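Local coordinates for protein putative TetR-family transcriptional regulator (Bordetella parapertussis 12822, PDB 3CCY) that probably acts as a TetR-family transcriptional regulator that binds cis-regulatory DNA, at residues 72-77 against 128-133; 76-81 against 135-140; 20-25 against 42-47; 35-40 against 56-61. All blocks are in the same frame, centred on the assembly; numbering follows the deposited sequence. Where two conformers were deposited one is given.

Interaction 1: 72-77 against 128-133; sequences SLLERC and IAKQRE
The carboxylate of Glu133 is the flat group that comes nearest to the partner helix, its OE1 standing 4.1 Å from Leu74 CD1. The same oxygen takes part in a long, weak ion pair with Arg78. A second flat group, the Arg132 guanidinium, lies on the other side of helix 122-145: Ile128 CG2 sits 3.5 Å above the plane of Arg132, over the centre of one face, a contact within the helix and not across it. Between the helices the work falls to Leu74, whose two methyl groups are divided between neighbouring turns. CD1 rests on the foot of the Lys130 side chain, 3.9 Å from Lys130 CB and close to Lys130 CG, while CD2 is 3.7 Å from Glu133 CB. Both methyls of Leu74, CD1 and CD2, lie 3.9 Å from Lys130 O, so the leucine fork straddles that carbonyl oxygen. Its chain meets each of the two partners at about a right angle. The torsion that places CG beside the backbone N and anti to the carbonyl carbon (chi1 -76°) aims the fork across the gap. Lys130 offers only its aliphatic base here; its chain runs on extended and bends at the last torsion, and NZ forms a salt bridge with Asp71. Charged ends thus rim an apolar point, and Leu74 continues onto Tyr137 one turn further along. The principle illustrated is helix-to-helix packing in the all-helical ligand-binding and dimerisation domain of TetR-type regulators, with one buried leucine seated between residues three apart in the partner helix.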
loop_
_atom_site.group_PDB
_atom_site.type_symbol
_atom_site.label_atom_id
_atom_site.label_comp_id
_atom_site.label_asym_id
_atom_site.label_seq_id
_atom_site.Cartn_x
_atom_site.Cartn_y
_atom_site.Cartn_z
ATOM N N SER A 72 -5.372 -20.280 0.038
ATOM C CA SER A 72 -5.181 -20.542 -1.398
ATOM C C SER A 72 -3.823 -20.043 -1.904
ATOM O O SER A 72 -3.110 -20.753 -2.634
ATOM C CB SER A 72 -6.299 -19.890 -2.194
ATOM O OG SER A 72 -6.582 -20.634 -3.357
ATOM N N LEU A 73 -3.468 -18.821 -1.514
ATOM C CA LEU A 73 -2.228 -18.221 -1.921
ATOM C C LEU A 73 -1.037 -19.078 -1.427
ATOM O O LEU A 73 -0.085 -19.335 -2.175
ATOM C CB LEU A 73 -2.167 -16.802 -1.359
ATOM C CG LEU A 73 -1.282 -15.733 -1.969
ATOM C CD1 LEU A 73 -1.085 -15.866 -3.481
ATOM C CD2 LEU A 73 -1.860 -14.345 -1.598
ATOM N N LEU A 74 -1.103 -19.510 -0.165
ATOM C CA LEU A 74 -0.069 -20.359 0.420
ATOM C C LEU A 74 0.089 -21.689 -0.312
ATOM O O LEU A 74 1.203 -22.100 -0.584
ATOM C CB LEU A 74 -0.324 -20.602 1.926
ATOM C CG LEU A 74 0.017 -19.408 2.852
ATOM C CD1 LEU A 74 -0.511 -19.673 4.262
ATOM C CD2 LEU A 74 1.532 -19.101 2.923
ATOM N N GLU A 75 -1.016 -22.348 -0.646
ATOM C CA GLU A 75 -0.929 -23.635 -1.322
ATOM C C GLU A 75 -0.339 -23.442 -2.706
ATOM O O GLU A 75 0.554 -24.183 -3.089
ATOM C CB GLU A 75 -2.274 -24.348 -1.424
ATOM C CG GLU A 75 -2.222 -25.899 -1.282
ATOM C CD GLU A 75 -0.794 -26.567 -1.202
ATOM O OE1 GLU A 75 -0.196 -26.863 -2.280
ATOM O OE2 GLU A 75 -0.309 -26.849 -0.053
ATOM N N ARG A 76 -0.787 -22.417 -3.428
ATOM C CA ARG A 76 -0.295 -22.222 -4.781
ATOM C C ARG A 76 1.176 -21.852 -4.825
ATOM O O ARG A 76 1.886 -22.308 -5.720
ATOM C CB ARG A 76 -1.229 -21.322 -5.576
ATOM C CG ARG A 76 -2.591 -22.041 -5.729
ATOM C CD ARG A 76 -3.655 -21.226 -6.378
ATOM N NE ARG A 76 -3.343 -20.978 -7.778
ATOM C CZ ARG A 76 -3.898 -20.015 -8.500
ATOM N NH1 ARG A 76 -4.818 -19.235 -7.954
ATOM N NH2 ARG A 76 -3.510 -19.827 -9.753
ATOM N N CYS A 77 1.627 -21.071 -3.840
ATOM C CA CYS A 77 3.050 -20.760 -3.642
ATOM C C CYS A 77 3.885 -22.019 -3.456
ATOM O O CYS A 77 4.997 -22.130 -3.975
ATOM C CB CYS A 77 3.249 -19.907 -2.388
ATOM S SG CYS A 77 3.065 -18.170 -2.604
ATOM N N ILE A 128 -2.446 -13.123 10.548
ATOM C CA ILE A 128 -1.140 -12.468 10.496
ATOM C C ILE A 128 -0.036 -13.537 10.399
ATOM O O ILE A 128 0.974 -13.330 9.723
ATOM C CB ILE A 128 -0.879 -11.551 11.731
ATOM C CG1 ILE A 128 -1.722 -10.273 11.617
ATOM C CG2 ILE A 128 0.609 -11.123 11.789
ATOM C CD1 ILE A 128 -1.844 -9.470 12.929
ATOM N N ALA A 129 -0.226 -14.660 11.089
ATOM C CA ALA A 129 0.741 -15.745 11.017
ATOM C C ALA A 129 0.852 -16.315 9.593
ATOM O O ALA A 129 1.941 -16.655 9.142
ATOM C CB ALA A 129 0.401 -16.834 11.995
ATOM N N LYS A 130 -0.280 -16.440 8.901
ATOM C CA LYS A 130 -0.292 -16.929 7.522
ATOM C C LYS A 130 0.353 -15.953 6.550
ATOM O O LYS A 130 1.015 -16.369 5.615
ATOM C CB LYS A 130 -1.696 -17.313 7.098
ATOM C CG LYS A 130 -2.148 -18.621 7.771
ATOM C CD LYS A 130 -3.612 -18.917 7.499
ATOM C CE LYS A 130 -4.077 -20.192 8.210
ATOM N NZ LYS A 130 -3.819 -21.379 7.361
ATOM N N GLN A 131 0.157 -14.653 6.785
ATOM C CA GLN A 131 0.797 -13.616 5.995
ATOM C C GLN A 131 2.315 -13.666 6.185
ATOM O O GLN A 131 3.066 -13.418 5.267
ATOM C CB GLN A 131 0.255 -12.234 6.401
ATOM C CG GLN A 131 -0.980 -11.793 5.606
ATOM C CD GLN A 131 -1.501 -10.425 6.050
ATOM O OE1 GLN A 131 -1.442 -10.086 7.228
ATOM N NE2 GLN A 131 -2.000 -9.642 5.109
ATOM N N ARG A 132 2.756 -13.986 7.392
ATOM C CA ARG A 132 4.185 -14.120 7.667
ATOM C C ARG A 132 4.809 -15.321 6.921
ATOM O O ARG A 132 5.938 -15.236 6.429
ATOM C CB ARG A 132 4.407 -14.249 9.160
ATOM C CG ARG A 132 4.424 -12.915 9.887
ATOM C CD ARG A 132 4.482 -13.168 11.373
ATOM N NE ARG A 132 4.299 -11.955 12.166
ATOM C CZ ARG A 132 3.690 -11.928 13.352
ATOM N NH1 ARG A 132 3.169 -13.046 13.865
ATOM N NH2 ARG A 132 3.579 -10.780 14.016
ATOM N N GLU A 133 4.063 -16.425 6.832
ATOM C CA GLU A 133 4.463 -17.580 6.023
ATOM C C GLU A 133 4.729 -17.214 4.567
ATOM O O GLU A 133 5.709 -17.646 3.982
ATOM C CB GLU A 133 3.383 -18.677 6.073
ATOM C CG GLU A 133 3.198 -19.270 7.439
ATOM C CD GLU A 133 2.207 -20.434 7.444
ATOM O OE1 GLU A 133 2.383 -21.375 6.650
ATOM O OE2 GLU A 133 1.247 -20.401 8.230
#

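Interaction 2: 76-81 against 135-140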
loop_
_atom_site.group_PDB
_atom_site.type_symbol
_atom_site.label_atom_id
_atom_site.label_comp_id
_atom_site.label_asym_id
_atom_site.label_seq_id
_atom_site.Cartn_x
_atom_site.Cartn_y
_atom_site.Cartn_z
ATOM N N ARG A 76 -0.787 -22.417 -3.428
ATOM C CA ARG A 76 -0.295 -22.222 -4.781
ATOM C C ARG A 76 1.176 -21.852 -4.825
ATOM O O ARG A 76 1.886 -22.308 -5.720
ATOM C CB ARG A 76 -1.229 -21.322 -5.576
ATOM C CG ARG A 76 -2.591 -22.041 -5.729
ATOM C CD ARG A 76 -3.655 -21.226 -6.378
ATOM N NE ARG A 76 -3.343 -20.978 -7.778
ATOM C CZ ARG A 76 -3.898 -20.015 -8.500
ATOM N NH1 ARG A 76 -4.818 -19.235 -7.954
ATOM N NH2 ARG A 76 -3.510 -19.827 -9.753
ATOM N N CYS A 77 1.627 -21.071 -3.840
ATOM C CA CYS A 77 3.050 -20.760 -3.642
ATOM C C CYS A 77 3.885 -22.019 -3.456
ATOM O O CYS A 77 4.997 -22.130 -3.975
ATOM C CB CYS A 77 3.249 -19.907 -2.388
ATOM S SG CYS A 77 3.065 -18.170 -2.604
ATOM N N ARG A 78 3.385 -22.925 -2.638
ATOM C CA ARG A 78 4.080 -24.173 -2.395
ATOM C C ARG A 78 4.246 -24.972 -3.682
ATOM O O ARG A 78 5.338 -25.488 -3.940
ATOM C CB ARG A 78 3.358 -25.021 -1.336
ATOM C CG ARG A 78 3.536 -24.471 0.058
ATOM C CD ARG A 78 2.794 -25.330 1.124
ATOM N NE ARG A 78 2.466 -24.425 2.236
ATOM C CZ ARG A 78 1.223 -24.156 2.642
ATOM N NH1 ARG A 78 1.043 -23.321 3.666
ATOM N NH2 ARG A 78 0.167 -24.749 2.056
ATOM N N GLN A 79 3.185 -25.077 -4.482
ATOM C CA GLN A 79 3.274 -25.796 -5.764
ATOM C C GLN A 79 4.344 -25.173 -6.660
ATOM O O GLN A 79 5.070 -25.882 -7.330
ATOM C CB GLN A 79 1.954 -25.807 -6.528
ATOM C CG GLN A 79 0.754 -26.382 -5.830
ATOM C CD GLN A 79 -0.559 -25.985 -6.550
ATOM O OE1 GLN A 79 -0.734 -26.239 -7.755
ATOM N NE2 GLN A 79 -1.483 -25.358 -5.806
ATOM N N VAL A 80 4.420 -23.846 -6.687
ATOM C CA VAL A 80 5.477 -23.161 -7.407
ATOM C C VAL A 80 6.852 -23.514 -6.830
ATOM O O VAL A 80 7.768 -23.871 -7.584
ATOM C CB VAL A 80 5.250 -21.629 -7.425
ATOM C CG1 VAL A 80 6.465 -20.890 -7.948
ATOM C CG2 VAL A 80 4.049 -21.272 -8.314
ATOM N N LEU A 81 6.983 -23.418 -5.507
ATOM C CA LEU A 81 8.242 -23.708 -4.847
ATOM C C LEU A 81 8.679 -25.110 -5.177
ATOM O O LEU A 81 9.808 -25.287 -5.611
ATOM C CB LEU A 81 8.187 -23.506 -3.315
ATOM C CG LEU A 81 8.215 -22.070 -2.814
ATOM C CD1 LEU A 81 8.288 -22.089 -1.297
ATOM C CD2 LEU A 81 9.391 -21.296 -3.405
ATOM N N ILE A 135 5.216 -14.106 3.234
ATOM C CA ILE A 135 6.398 -13.270 3.226
ATOM C C ILE A 135 7.696 -14.115 3.293
ATOM O O ILE A 135 8.656 -13.854 2.548
ATOM C CB ILE A 135 6.311 -12.260 4.384
ATOM C CG1 ILE A 135 5.129 -11.317 4.135
ATOM C CG2 ILE A 135 7.651 -11.480 4.586
ATOM C CD1 ILE A 135 4.885 -10.324 5.197
ATOM N N ALA A 136 7.704 -15.117 4.177
ATOM C CA ALA A 136 8.869 -15.993 4.373
ATOM C C ALA A 136 9.223 -16.704 3.056
ATOM O O ALA A 136 10.399 -16.790 2.682
ATOM C CB ALA A 136 8.625 -17.012 5.495
ATOM N N TYR A 137 8.217 -17.170 2.339
ATOM C CA TYR A 137 8.464 -17.821 1.060
ATOM C C TYR A 137 9.234 -16.884 0.112
ATOM O O TYR A 137 10.157 -17.308 -0.572
ATOM C CB TYR A 137 7.161 -18.271 0.387
ATOM C CG TYR A 137 6.520 -19.502 0.991
ATOM C CD1 TYR A 137 7.293 -20.515 1.524
ATOM C CD2 TYR A 137 5.118 -19.675 0.980
ATOM C CE1 TYR A 137 6.725 -21.662 2.063
ATOM C CE2 TYR A 137 4.520 -20.856 1.524
ATOM C CZ TYR A 137 5.346 -21.826 2.064
ATOM O OH TYR A 137 4.840 -22.978 2.637
ATOM N N VAL A 138 8.831 -15.619 0.058
ATOM C CA VAL A 138 9.439 -14.664 -0.862
ATOM C C VAL A 138 10.865 -14.309 -0.380
ATOM O O VAL A 138 11.800 -14.246 -1.182
ATOM C CB VAL A 138 8.591 -13.379 -0.961
ATOM C CG1 VAL A 138 9.373 -12.263 -1.757
ATOM C CG2 VAL A 138 7.233 -13.729 -1.654
ATOM N N ARG A 139 10.997 -14.070 0.916
ATOM C CA ARG A 139 12.295 -13.735 1.507
ATOM C C ARG A 139 13.304 -14.823 1.209
ATOM O O ARG A 139 14.417 -14.526 0.741
ATOM C CB ARG A 139 12.207 -13.555 3.013
ATOM C CG ARG A 139 13.534 -13.046 3.634
ATOM C CD ARG A 139 13.700 -13.505 5.075
ATOM N NE ARG A 139 14.284 -14.846 5.166
ATOM C CZ ARG A 139 15.410 -15.141 5.805
ATOM N NH1 ARG A 139 16.112 -14.198 6.443
ATOM N NH2 ARG A 139 15.841 -16.387 5.804
ATOM N N ASP A 140 12.910 -16.060 1.494
ATOM C CA ASP A 140 13.775 -17.214 1.312
ATOM C C ASP A 140 14.114 -17.380 -0.173
ATOM O O ASP A 140 15.245 -17.719 -0.500
ATOM C CB ASP A 140 13.148 -18.482 1.873
ATOM C CG ASP A 140 13.060 -18.490 3.409
ATOM O OD1 ASP A 140 13.522 -17.544 4.063
ATOM O OD2 ASP A 140 12.525 -19.483 3.965
#
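Tyr137 reaches across from helix 122-145 and is met by three residues of helix 58-81: Cys77, Arg78 and Leu81. At its tip the phenol oxygen accepts a hydrogen bond from Arg78, NE to OH 2.8 Å, with an N-H...O angle of 148°. The oxygen lies near the guanidinium plane, at its edge, whereas the ring itself is turned 76° from that plane. The aliphatic part of the same arginine shares in the contact: Arg78 CG comes within 3.3 Å of Tyr137 OH and approaches the far end of the ring obliquely. Leu81 CD1 is only 3.4 Å from Tyr137 CD1, a tight approach, and Cys77 CB is 3.9 Å from Tyr137 CD2; both come in obliquely, from the same side of the ring plane as Arg78 CG. A single aromatic group is therefore touched by apolar atoms over its ring carbons and held at its tip by a polar one. The next shell explains how the donor is placed. Arg78 leaves the backbone pointing neither at nor from the partner helix, but runs extended from CG to NE, which brings the guanidinium round to the phenol. Its NH2 forms a salt bridge with Glu75, one turn earlier, and this probably limits the swing of the group. The two helical segments run nearly parallel, at 23° with axes 11.2 Å apart, a spacing that the large tyrosine bridges. Helix 87-115 packs against both, its Phe98 touching Cys77 and Val138, while helix 153-168 packs through Phe163 and Phe164 against Val138.

Interaction 3: 20-25 against 42-47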
loop_
_atom_site.group_PDB
_atom_site.type_symbol
_atom_site.label_atom_id
_atom_site.label_comp_id
_atom_site.label_asym_id
_atom_site.label_seq_id
_atom_site.Cartn_x
_atom_site.Cartn_y
_atom_site.Cartn_z
ATOM N N ILE A 20 -20.219 -14.285 0.238
ATOM C CA ILE A 20 -18.785 -14.014 0.260
ATOM C C ILE A 20 -18.358 -13.130 -0.914
ATOM O O ILE A 20 -17.639 -12.152 -0.720
ATOM C CB ILE A 20 -17.955 -15.336 0.279
ATOM C CG1 ILE A 20 -18.153 -16.088 1.600
ATOM C CG2 ILE A 20 -16.468 -15.060 0.048
ATOM C CD1 ILE A 20 -17.421 -15.464 2.788
ATOM N N GLU A 21 -18.817 -13.483 -2.119
ATOM C CA GLU A 21 -18.506 -12.758 -3.355
ATOM C C GLU A 21 -19.009 -11.316 -3.290
ATOM O O GLU A 21 -18.277 -10.376 -3.615
ATOM C CB GLU A 21 -19.144 -13.474 -4.559
ATOM C CG GLU A 21 -18.592 -13.079 -5.948
ATOM C CD GLU A 21 -19.177 -13.931 -7.099
ATOM O OE1 GLU A 21 -18.507 -14.031 -8.161
ATOM O OE2 GLU A 21 -20.293 -14.498 -6.948
ATOM N N ARG A 22 -20.258 -11.155 -2.854
ATOM C CA ARG A 22 -20.911 -9.850 -2.836
ATOM C C ARG A 22 -20.373 -8.956 -1.703
ATOM O O ARG A 22 -20.193 -7.747 -1.895
ATOM C CB ARG A 22 -22.442 -10.010 -2.781
ATOM C CG ARG A 22 -23.179 -9.205 -3.847
ATOM C CD ARG A 22 -23.444 -10.013 -5.123
ATOM N NE ARG A 22 -24.842 -10.456 -5.206
ATOM C CZ ARG A 22 -25.369 -11.165 -6.207
ATOM N NH1 ARG A 22 -24.623 -11.537 -7.244
ATOM N NH2 ARG A 22 -26.648 -11.508 -6.166
ATOM N N ALA A 23 -20.102 -9.562 -0.544
ATOM C CA ALA A 23 -19.465 -8.881 0.592
ATOM C C ALA A 23 -18.055 -8.393 0.267
ATOM O O ALA A 23 -17.689 -7.260 0.607
ATOM C CB ALA A 23 -19.410 -9.798 1.792
ATOM N N ALA A 24 -17.267 -9.258 -0.365
ATOM C CA ALA A 24 -15.909 -8.901 -0.785
ATOM C C ALA A 24 -15.937 -7.632 -1.628
ATOM O O ALA A 24 -15.164 -6.708 -1.385
ATOM C CB ALA A 24 -15.271 -10.046 -1.547
ATOM N N ALA A 25 -16.849 -7.570 -2.594
ATOM C CA ALA A 25 -16.965 -6.381 -3.438
ATOM C C ALA A 25 -17.255 -5.098 -2.636
ATOM O O ALA A 25 -16.627 -4.065 -2.856
ATOM C CB ALA A 25 -17.995 -6.593 -4.540
ATOM N N ARG A 42 -29.333 -7.338 1.072
ATOM C CA ARG A 42 -29.997 -6.817 -0.118
ATOM C C ARG A 42 -29.111 -6.772 -1.375
ATOM O O ARG A 42 -29.616 -6.538 -2.474
ATOM C CB ARG A 42 -30.609 -5.446 0.172
ATOM C CG ARG A 42 -31.812 -5.477 1.143
ATOM C CD ARG A 42 -32.078 -4.098 1.746
ATOM N NE ARG A 42 -30.848 -3.472 2.252
ATOM C CZ ARG A 42 -30.094 -2.602 1.572
ATOM N NH1 ARG A 42 -30.436 -2.223 0.344
ATOM N NH2 ARG A 42 -28.993 -2.103 2.125
ATOM N N ALA A 43 -27.803 -7.003 -1.225
ATOM C CA ALA A 43 -26.935 -7.144 -2.396
ATOM C C ALA A 43 -27.105 -8.525 -3.028
ATOM O O ALA A 43 -26.952 -8.684 -4.243
ATOM C CB ALA A 43 -25.476 -6.889 -2.044
ATOM N N CYS A 44 -27.427 -9.517 -2.197
ATOM C CA CYS A 44 -27.751 -10.857 -2.675
ATOM C C CYS A 44 -29.244 -10.924 -2.956
ATOM O O CYS A 44 -29.825 -12.013 -3.055
ATOM C CB CYS A 44 -27.355 -11.901 -1.634
ATOM S SG CYS A 44 -25.608 -11.818 -1.168
ATOM N N GLU A 45 -29.845 -9.739 -3.091
ATOM C CA GLU A 45 -31.288 -9.567 -3.228
ATOM C C GLU A 45 -31.982 -10.545 -2.289
ATOM O O GLU A 45 -32.686 -11.454 -2.732
ATOM C CB GLU A 45 -31.725 -9.752 -4.692
ATOM C CG GLU A 45 -31.189 -8.666 -5.637
ATOM C CD GLU A 45 -31.002 -9.147 -7.072
ATOM O OE1 GLU A 45 -29.849 -9.114 -7.566
ATOM O OE2 GLU A 45 -32.001 -9.558 -7.701
ATOM N N CYS A 46 -31.740 -10.363 -0.987
ATOM C CA CYS A 46 -32.225 -11.296 0.041
ATOM C C CYS A 46 -32.633 -10.621 1.377
ATOM O O CYS A 46 -32.365 -9.394 1.616
ATOM C CB CYS A 46 -31.165 -12.385 0.294
ATOM S SG CYS A 46 -31.872 -13.921 0.925
ATOM N N SER A 47 -33.280 -11.439 2.243
ATOM C CA SER A 47 -33.646 -10.972 3.578
ATOM C C SER A 47 -32.463 -11.113 4.534
ATOM O O SER A 47 -31.615 -11.990 4.350
ATOM C CB SER A 47 -34.860 -11.742 4.107
ATOM O OG SER A 47 -34.596 -13.133 4.166
#
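Arg22 leans out from helix 15-29 and folds over the end of helix 37-43, its stem against Ala43 and Cys44 and its head over the backbone that follows. The stem is apolar in its contacts: Arg22 CG lies 3.7 Å from Ala43 CB, and Arg22 CB is 4.0 Å from Cys44 SG. Beyond this the chain does not extend but kinks at both chi2 and chi3 (93° and 103°), which turns the guanidinium down onto the carbonyl of Ala43. NE of Arg22 gives a hydrogen bond of 2.9 Å to Ala43 O, an appreciably bent one: the donor stands above the carbonyl plane, and the oxygen in turn is tilted from the plane of the guanidinium. At the edge of that group, NH2 of Arg22 reaches to 3.7 Å from Cys44 CA. Glu45 OE1 comes no nearer than 4.2 Å to Arg22 NH2 and lies well out of the guanidinium plane, so any attraction is probably a matter of charge alone, with no N-H pointing at the oxygen. Glu45 itself has a positive phi of 40°, in keeping with the sharp turn by which the chain leaves the helix. Such a turn joins the two helices of the predicted helix-turn-helix. This contact lies at the surface, while Ile20, Ala23 and Ala24 of the same helix are buried: Ile20 and Ala23 pack on Met65 of helix 58-81, and Ala24 touches Arg108 of helix 87-115.

Interaction 4: 35-40 against 56-61; sequences TSIGDI and DSKEAV
Lys58 is the residue through which the start of helix 58-81 meets Ile37 and Thr35, and the sequence just before it prepares the meeting. Ser57 occupies the N-cap position, its OG accepting from the backbone N of Glu59 at 3.0 Å, so that the helix opens exactly where the contact does. Lys58 follows. With CG anti to the backbone N (chi1 -169°) and the remainder stretched out, the chain reaches across to the partner segment: Lys58 CB lies 3.8 Å from Ile37 CG1, the two side chains passing at an oblique angle. The ammonium end arrives near the carbonyl of Thr35, but that bond is weak and the position of the oxygen is uncertain in the model. A firmer partner is Tyr32, which offers its carbonyl oxygen to NZ as well as a cation-pi contact to the lysine. Glu59, next in line, touches Tyr32 too. One turn on, the bond from CA to CB of Val61 points toward the partner segment, and the valine packs on Ala23. Opposite, helix 37-43 is opened by a capping box. Asp39 N donates to Ser36 OG at 3.2 Å, and Ser36 N returns a nearly straight bond (174°) of 2.9 Å to Asp39 OD2. Two capped helix starts therefore stand side by side, Ile37 and Lys58 each being the first residue past its cap. Here the arrangement anchors the first helix of the predicted helix-turn-helix to the helix that follows the motif, as in the TetR-family DNA-binding domain.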
loop_
_atom_site.group_PDB
_atom_site.type_symbol
_atom_site.label_atom_id
_atom_site.label_comp_id
_atom_site.label_asym_id
_atom_site.label_seq_id
_atom_site.Cartn_x
_atom_site.Cartn_y
_atom_site.Cartn_z
ATOM N N THR A 35 -19.809 -0.971 5.326
ATOM C CA THR A 35 -20.721 -2.013 4.834
ATOM C C THR A 35 -21.421 -2.723 5.999
ATOM O O THR A 35 -20.766 -3.276 6.877
ATOM C CB THR A 35 -19.945 -3.074 3.993
ATOM O OG1 THR A 35 -19.172 -2.421 2.980
ATOM C CG2 THR A 35 -20.891 -4.086 3.350
ATOM N N SER A 36 -22.752 -2.711 6.004
ATOM C CA SER A 36 -23.508 -3.399 7.048
ATOM C C SER A 36 -24.011 -4.765 6.575
ATOM O O SER A 36 -23.964 -5.078 5.387
ATOM C CB SER A 36 -24.677 -2.529 7.532
ATOM O OG SER A 36 -25.654 -2.370 6.517
ATOM N N ILE A 37 -24.487 -5.568 7.521
ATOM C CA ILE A 37 -25.117 -6.861 7.242
ATOM C C ILE A 37 -26.383 -6.685 6.395
ATOM O O ILE A 37 -26.696 -7.528 5.554
ATOM C CB ILE A 37 -25.449 -7.605 8.570
ATOM C CG1 ILE A 37 -24.161 -7.632 9.487
ATOM C CG2 ILE A 37 -25.991 -9.077 8.288
ATOM C CD1 ILE A 37 -24.590 -7.263 11.008
ATOM N N GLY A 38 -27.103 -5.586 6.629
ATOM C CA GLY A 38 -28.275 -5.231 5.831
ATOM C C GLY A 38 -27.912 -4.973 4.378
ATOM O O GLY A 38 -28.600 -5.452 3.471
ATOM N N ASP A 39 -26.837 -4.213 4.168
ATOM C CA ASP A 39 -26.275 -3.957 2.832
ATOM C C ASP A 39 -26.004 -5.256 2.058
ATOM O O ASP A 39 -26.344 -5.367 0.877
ATOM C CB ASP A 39 -24.967 -3.160 2.947
ATOM C CG ASP A 39 -25.179 -1.728 3.411
ATOM O OD1 ASP A 39 -26.266 -1.166 3.166
ATOM O OD2 ASP A 39 -24.241 -1.152 4.008
ATOM N N ILE A 40 -25.389 -6.232 2.737
ATOM C CA ILE A 40 -25.122 -7.557 2.163
ATOM C C ILE A 40 -26.426 -8.314 1.859
ATOM O O ILE A 40 -26.501 -8.895 0.713
ATOM C CB ILE A 40 -24.187 -8.379 3.089
ATOM C CG1 ILE A 40 -22.826 -7.644 3.291
ATOM C CG2 ILE A 40 -23.952 -9.833 2.511
ATOM C CD1 ILE A 40 -22.164 -8.046 4.666
ATOM N N ASP A 56 -22.407 -16.391 11.303
ATOM C CA ASP A 56 -22.837 -15.924 12.631
ATOM C C ASP A 56 -22.678 -14.416 12.819
ATOM O O ASP A 56 -23.296 -13.821 13.700
ATOM C CB ASP A 56 -22.069 -16.653 13.741
ATOM C CG ASP A 56 -22.351 -18.148 13.778
ATOM O OD1 ASP A 56 -21.423 -18.899 14.166
ATOM O OD2 ASP A 56 -23.483 -18.574 13.429
ATOM N N SER A 57 -21.844 -13.802 11.993
ATOM C CA SER A 57 -21.510 -12.401 12.163
ATOM C C SER A 57 -20.970 -11.818 10.861
ATOM O O SER A 57 -20.632 -12.548 9.928
ATOM C CB SER A 57 -20.482 -12.251 13.297
ATOM O OG SER A 57 -19.944 -10.935 13.368
ATOM N N LYS A 58 -20.915 -10.492 10.815
ATOM C CA LYS A 58 -20.223 -9.747 9.783
ATOM C C LYS A 58 -18.732 -10.120 9.822
ATOM O O LYS A 58 -18.088 -10.257 8.775
ATOM C CB LYS A 58 -20.440 -8.255 10.042
ATOM C CG LYS A 58 -20.023 -7.300 8.946
ATOM C CD LYS A 58 -20.224 -5.864 9.437
ATOM C CE LYS A 58 -19.271 -4.906 8.737
ATOM N NZ LYS A 58 -19.286 -3.500 9.282
ATOM N N GLU A 59 -18.200 -10.307 11.034
ATOM C CA GLU A 59 -16.801 -10.724 11.231
ATOM C C GLU A 59 -16.543 -12.123 10.693
ATOM O O GLU A 59 -15.458 -12.393 10.180
ATOM C CB GLU A 59 -16.404 -10.668 12.709
ATOM C CG GLU A 59 -16.530 -9.293 13.346
ATOM C CD GLU A 59 -16.096 -9.274 14.803
ATOM O OE1 GLU A 59 -16.666 -10.040 15.620
ATOM O OE2 GLU A 59 -15.191 -8.474 15.134
ATOM N N ALA A 60 -17.539 -13.000 10.815
ATOM C CA ALA A 60 -17.465 -14.368 10.299
ATOM C C ALA A 60 -17.349 -14.379 8.771
ATOM O O ALA A 60 -16.553 -15.139 8.209
ATOM C CB ALA A 60 -18.680 -15.183 10.756
ATOM N N VAL A 61 -18.139 -13.530 8.108
ATOM C CA VAL A 61 -18.035 -13.337 6.657
ATOM C C VAL A 61 -16.623 -12.892 6.288
ATOM O O VAL A 61 -16.012 -13.475 5.408
ATOM C CB VAL A 61 -19.084 -12.329 6.125
ATOM C CG1 VAL A 61 -18.952 -12.157 4.616
ATOM C CG2 VAL A 61 -20.497 -12.791 6.481
#

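From the N terminus, segment 20-25 opens interaction 3 and 35-40 opens interaction 4 before 42-47 closes the first and 56-61 the second, so these loops cross. They touch through Ile20 and Ala23 against Val61, joining helices 15-29, 37-43 and the start of helix 58-81 into the predicted DNA-binding unit. Interactions 1 and 2 then open from overlapping segments further along helix 58-81, run past helix 87-115, and close in the same order on successive turns of helix 122-145. Helix 58-81 therefore serves three contacts and links both ends; interactions 2 and 3, about 33 Å apart between centres, lie on opposite sides of the chain's centre.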